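Local coordinates for hypothetical protein PH0495 (Pyrococcus horikoshii, PDB 1X3L) that phosphorylates D-glycerate to 2-phosphoglycerate, with ATP as donor and magnesium as cofactor, and works as a homodimer, at residues I127-G132 and V191-D196; A364-G369 and G422-S427. All blocks are in the same frame, centred on the assembly; numbering follows the deposited sequence.

Contact 1: I127-G132 and V191-D196; sequences ILISGG and VLIISD. With SO4 (sulfate ion), chain B.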
loop_
_atom_site.group_PDB
_atom_site.type_symbol
_atom_site.label_atom_id
_atom_site.label_comp_id
_atom_site.label_asym_id
_atom_site.label_seq_id
_atom_site.Cartn_x
_atom_site.Cartn_y
_atom_site.Cartn_z
ATOM N N ILE A 127 -16.415 5.008 -0.521
ATOM C CA ILE A 127 -15.868 3.831 0.148
ATOM C C ILE A 127 -14.370 4.123 0.196
ATOM O O ILE A 127 -13.716 4.176 -0.844
ATOM C CB ILE A 127 -16.112 2.541 -0.663
ATOM C CG1 ILE A 127 -17.607 2.369 -0.941
ATOM C CG2 ILE A 127 -15.586 1.336 0.109
ATOM C CD1 ILE A 127 -18.450 2.142 0.306
ATOM N N LEU A 128 -13.838 4.337 1.396
ATOM C CA LEU A 128 -12.427 4.665 1.572
ATOM C C LEU A 128 -11.664 3.448 2.098
ATOM O O LEU A 128 -11.863 3.011 3.232
ATOM C CB LEU A 128 -12.305 5.864 2.526
ATOM C CG LEU A 128 -13.225 7.053 2.186
ATOM C CD1 LEU A 128 -12.990 8.207 3.161
ATOM C CD2 LEU A 128 -12.962 7.523 0.754
ATOM N N ILE A 129 -10.782 2.910 1.263
ATOM C CA ILE A 129 -10.035 1.712 1.617
ATOM C C ILE A 129 -8.523 1.892 1.781
ATOM O O ILE A 129 -7.856 2.515 0.953
ATOM C CB ILE A 129 -10.291 0.608 0.565
ATOM C CG1 ILE A 129 -11.799 0.453 0.337
ATOM C CG2 ILE A 129 -9.693 -0.717 1.035
ATOM C CD1 ILE A 129 -12.170 -0.537 -0.778
ATOM N N SER A 130 -7.994 1.333 2.866
ATOM C CA SER A 130 -6.564 1.383 3.153
ATOM C C SER A 130 -6.135 0.054 3.770
ATOM O O SER A 130 -6.943 -0.869 3.886
ATOM C CB SER A 130 -6.225 2.554 4.082
ATOM O OG SER A 130 -7.061 2.583 5.225
ATOM N N GLY A 131 -4.864 -0.041 4.155
ATOM C CA GLY A 131 -4.342 -1.273 4.721
ATOM C C GLY A 131 -5.023 -1.780 5.977
ATOM O O GLY A 131 -5.470 -0.995 6.812
ATOM N N GLY A 132 -5.103 -3.104 6.101
ATOM C CA GLY A 132 -5.723 -3.715 7.267
ATOM C C GLY A 132 -7.232 -3.894 7.197
ATOM O O GLY A 132 -7.853 -4.379 8.147
ATOM N N VAL A 191 -15.212 4.667 -4.864
ATOM C CA VAL A 191 -14.231 3.982 -4.034
ATOM C C VAL A 191 -12.834 4.561 -4.187
ATOM O O VAL A 191 -12.304 4.634 -5.295
ATOM C CB VAL A 191 -14.187 2.475 -4.386
ATOM C CG1 VAL A 191 -13.257 1.733 -3.436
ATOM C CG2 VAL A 191 -15.597 1.892 -4.321
ATOM N N LEU A 192 -12.253 4.989 -3.069
ATOM C CA LEU A 192 -10.907 5.545 -3.066
ATOM C C LEU A 192 -10.019 4.539 -2.337
ATOM O O LEU A 192 -10.253 4.208 -1.171
ATOM C CB LEU A 192 -10.890 6.907 -2.362
ATOM C CG LEU A 192 -11.910 7.930 -2.895
ATOM C CD1 LEU A 192 -11.683 9.278 -2.213
ATOM C CD2 LEU A 192 -11.771 8.070 -4.417
ATOM N N ILE A 193 -9.001 4.052 -3.031
ATOM C CA ILE A 193 -8.117 3.041 -2.465
ATOM C C ILE A 193 -6.643 3.447 -2.395
ATOM O O ILE A 193 -6.130 4.137 -3.274
ATOM C CB ILE A 193 -8.217 1.740 -3.292
ATOM C CG1 ILE A 193 -9.688 1.349 -3.453
ATOM C CG2 ILE A 193 -7.439 0.617 -2.614
ATOM C CD1 ILE A 193 -9.932 0.243 -4.471
ATOM N N ILE A 194 -5.977 3.011 -1.332
ATOM C CA ILE A 194 -4.555 3.262 -1.141
ATOM C C ILE A 194 -3.930 1.878 -1.174
ATOM O O ILE A 194 -4.378 0.980 -0.467
ATOM C CB ILE A 194 -4.257 3.934 0.214
ATOM C CG1 ILE A 194 -4.797 5.367 0.203
ATOM C CG2 ILE A 194 -2.735 3.937 0.474
ATOM C CD1 ILE A 194 -4.578 6.117 1.501
ATOM N N SER A 195 -2.901 1.703 -1.994
ATOM C CA SER A 195 -2.273 0.400 -2.139
ATOM C C SER A 195 -0.883 0.220 -1.555
ATOM O O SER A 195 0.038 0.956 -1.897
ATOM C CB SER A 195 -2.211 0.025 -3.616
ATOM O OG SER A 195 -1.530 -1.202 -3.771
ATOM N N ASP A 196 -0.742 -0.781 -0.689
ATOM C CA ASP A 196 0.549 -1.106 -0.097
ATOM C C ASP A 196 0.988 -2.445 -0.685
ATOM O O ASP A 196 1.812 -3.160 -0.109
ATOM C CB ASP A 196 0.444 -1.194 1.434
ATOM C CG ASP A 196 -0.518 -2.277 1.901
ATOM O OD1 ASP A 196 -1.196 -2.892 1.050
ATOM O OD2 ASP A 196 -0.599 -2.506 3.130
HETATM S S SO4 B . -5.189 -6.265 4.012
HETATM O O1 SO4 B . -5.767 -6.652 2.715
HETATM O O2 SO4 B . -4.182 -7.268 4.397
HETATM O O3 SO4 B . -6.241 -6.196 5.043
HETATM O O4 SO4 B . -4.549 -4.943 3.895
#
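Ile129 and Val191 meet between neighbouring parallel strands, 124-129 and 188-194, of the six-stranded parallel sheet in an alpha/beta domain. Over 127-129 and 191-194 the axes come within 4.7 Å and run nearly parallel, and their amides are knitted in the staggered pattern of a parallel ladder: Leu192 N gives its hydrogen to Ile127 O, Leu192 O receives that of Ile129 N at 2.8 Å, almost straight at 175°, and Ile129 O takes Ile194 N.

Ile129 is the side chain to follow. Its CB lies against Leu192 O and, at 4.1 Å, Ile193 CG1, the isoleucine directly across the ladder lying alongside and pointing the same way. CG1 is anti to the carbonyl carbon (chi1 -50°), and the extended second torsion carries CD1 back toward the start of the strand. There CD1 lands 3.7 Å from Val191 CG1, while keeping Ile193 CG1 on its flank. Val191 thus serves two neighbours with two methyls, since its CG2 lies 3.8 Å from Ile127 CB. An alanine here would lose both methyls and would probably open a gap beside Ile129 CD1, leaving Ile193 CG1 as its nearest partner on the opposite strand, and thin the packing on Ile127 CB.

On the other face Leu128 and Leu192 lie side by side, with Leu128 CD2 3.7 Å from Leu192 CD1, both packed against Met63 of helix 60-70. Beyond the strands the chain turns polar. Ser130 OG is hydrogen-bonded to Ala59 N, next to Lys58, which by similarity binds substrate. Gly132, at the N-cap of the following short helix, has backbone angles at which a CB would run into the carbonyl O of Gly131. The sulfate, probably from the crystallisation liquor, is held by Ser134 N and Ala206 N, and its O4 accepts from Gly132 N at 2.9 Å.

Contact 2: A364-G369 and G422-S427; sequences AFDTDG and GTNVNS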
loop_
_atom_site.group_PDB
_atom_site.type_symbol
_atom_site.label_atom_id
_atom_site.label_comp_id
_atom_site.label_asym_id
_atom_site.label_seq_id
_atom_site.Cartn_x
_atom_site.Cartn_y
_atom_site.Cartn_z
ATOM N N ALA A 364 17.432 5.449 -1.024
ATOM C CA ALA A 364 16.458 4.355 -1.045
ATOM C C ALA A 364 15.717 4.415 0.285
ATOM O O ALA A 364 16.342 4.437 1.340
ATOM C CB ALA A 364 17.175 3.014 -1.190
ATOM N N PHE A 365 14.390 4.437 0.239
ATOM C CA PHE A 365 13.621 4.533 1.468
ATOM C C PHE A 365 12.275 3.834 1.403
ATOM O O PHE A 365 11.687 3.691 0.337
ATOM C CB PHE A 365 13.406 6.012 1.813
ATOM C CG PHE A 365 12.602 6.762 0.784
ATOM C CD1 PHE A 365 11.261 7.063 1.011
ATOM C CD2 PHE A 365 13.179 7.153 -0.419
ATOM C CE1 PHE A 365 10.506 7.745 0.051
ATOM C CE2 PHE A 365 12.434 7.832 -1.385
ATOM C CZ PHE A 365 11.096 8.127 -1.147
ATOM N N ASP A 366 11.793 3.410 2.565
ATOM C CA ASP A 366 10.500 2.750 2.676
ATOM C C ASP A 366 9.518 3.847 3.097
ATOM O O ASP A 366 9.740 4.523 4.107
ATOM C CB ASP A 366 10.556 1.667 3.755
ATOM C CG ASP A 366 9.459 0.633 3.602
ATOM O OD1 ASP A 366 8.287 1.022 3.413
ATOM O OD2 ASP A 366 9.775 -0.575 3.680
ATOM N N THR A 367 8.445 4.029 2.333
ATOM C CA THR A 367 7.478 5.071 2.650
ATOM C C THR A 367 6.723 4.865 3.960
ATOM O O THR A 367 6.022 5.771 4.404
ATOM C CB THR A 367 6.443 5.261 1.514
ATOM O OG1 THR A 367 5.768 4.022 1.265
ATOM C CG2 THR A 367 7.144 5.736 0.232
ATOM N N ASP A 368 6.849 3.695 4.586
ATOM C CA ASP A 368 6.144 3.505 5.851
ATOM C C ASP A 368 6.967 4.012 7.028
ATOM O O ASP A 368 6.538 3.920 8.174
ATOM C CB ASP A 368 5.722 2.040 6.076
ATOM C CG ASP A 368 6.890 1.105 6.310
ATOM O OD1 ASP A 368 7.988 1.565 6.686
ATOM O OD2 ASP A 368 6.695 -0.115 6.136
ATOM N N GLY A 369 8.155 4.542 6.744
ATOM C CA GLY A 369 8.979 5.097 7.805
ATOM C C GLY A 369 10.020 4.220 8.468
ATOM O O GLY A 369 10.887 4.733 9.181
ATOM N N GLY A 422 2.740 8.096 8.408
ATOM C CA GLY A 422 1.295 8.022 8.300
ATOM C C GLY A 422 0.786 7.338 7.040
ATOM O O GLY A 422 -0.382 7.488 6.679
ATOM N N THR A 423 1.648 6.588 6.360
ATOM C CA THR A 423 1.222 5.891 5.150
ATOM C C THR A 423 2.135 4.724 4.790
ATOM O O THR A 423 3.074 4.404 5.527
ATOM C CB THR A 423 1.150 6.859 3.950
ATOM O OG1 THR A 423 0.628 6.163 2.810
ATOM C CG2 THR A 423 2.534 7.422 3.627
ATOM N N ASN A 424 1.848 4.082 3.662
ATOM C CA ASN A 424 2.648 2.957 3.204
ATOM C C ASN A 424 2.344 2.546 1.771
ATOM O O ASN A 424 1.310 1.937 1.489
ATOM C CB ASN A 424 2.458 1.749 4.132
ATOM C CG ASN A 424 3.214 0.516 3.653
ATOM O OD1 ASN A 424 4.199 0.617 2.923
ATOM N ND2 ASN A 424 2.759 -0.658 4.079
ATOM N N VAL A 425 3.248 2.900 0.863
ATOM C CA VAL A 425 3.106 2.525 -0.535
ATOM C C VAL A 425 4.413 1.861 -0.951
ATOM O O VAL A 425 4.834 1.938 -2.102
ATOM C CB VAL A 425 2.800 3.741 -1.444
ATOM C CG1 VAL A 425 1.425 4.306 -1.087
ATOM C CG2 VAL A 425 3.870 4.802 -1.294
ATOM N N ASN A 426 5.042 1.211 0.025
ATOM C CA ASN A 426 6.297 0.464 -0.109
ATOM C C ASN A 426 7.513 1.371 -0.380
ATOM O O ASN A 426 7.561 2.527 0.021
ATOM C CB ASN A 426 6.135 -0.542 -1.249
ATOM C CG ASN A 426 5.207 -1.647 -0.814
ATOM O OD1 ASN A 426 5.289 -2.163 0.297
ATOM N ND2 ASN A 426 4.294 -2.015 -1.729
ATOM N N SER A 427 8.535 0.836 -1.042
ATOM C CA SER A 427 9.781 1.580 -1.207
ATOM C C SER A 427 10.108 2.185 -2.558
ATOM O O SER A 427 9.624 1.740 -3.598
ATOM C CB SER A 427 10.953 0.697 -0.777
ATOM O OG SER A 427 10.804 0.287 0.570
HETATM O O HOH W 1 6.426 -0.828 3.282
HETATM O O HOH W 2 3.155 4.426 8.334
#
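Thr367 turns its side chain against the backbone of Val425 and Asn426 where, in the MOFRL family region, strand 359-366 of the mixed sheet runs out into a type I turn, Asp366 to Gly369, beside the loop that leads into strand 427-435. Asp366 and Ser427 form an antiparallel, non-hydrogen-bonded pair where the two strands meet.

With chi1 at 58°, Thr367 OG1 sits between its own backbone N and carbonyl carbon, and there it works in both directions. It donates to Asn426 O at 2.6 Å, in the carbonyl plane on a lone pair, and accepts from Val425 N at 2.8 Å. Thr367 N reaches the same Asn426 O from above the carbonyl plane, so one oxygen is gripped by two donors of one residue. The threonine crosses Val425 at about a right angle, its CG2 resting 3.7 Å from Val425 CG2.

Asp368 and Asn424 instead lie side by side and point the same way, their carboxylate and amide planes 53° apart; Asp368 OD1 accepts from Thr370 N, while Asn424 lies near Lys58, by similarity a substrate-binding residue. Each segment has an Asx turn: Asp366 OD1 accepts, at a long 3.3 Å, from Asp368 N, and Asn424 OD1 from Asn426 N. One water donates to these two acceptors, though it has more acceptors around it than protons to give.

Ser427 OG packs over Asp366 CG but is hydrogen-bonded to Glu329 and Asn344. At the far end of the contact, Asp368 CA directs its hydrogen to Thr423 O, 3.2 Å away.

Both contacts are buried, yet they sit in different parts of the fold and differ in chemistry. Contact 1 joins two strands in the parallel sheet, largely through regular backbone bonds and aliphatic packing; contact 2 belongs to the mixed sheet and, beyond one bridge, relies on a threonine hydroxyl, Asx turns and water. No strand is common to the two. Their centres are 15 Å apart, but their loop ends touch: Asp196 O probably accepts a weak hydrogen bond from Asn426 ND2, and Asp196 CB packs on Asn424 O. Ser130 of contact 1 and Asn424 of contact 2 both lie near Lys58, which by similarity binds substrate, consistent with a site between the two parts.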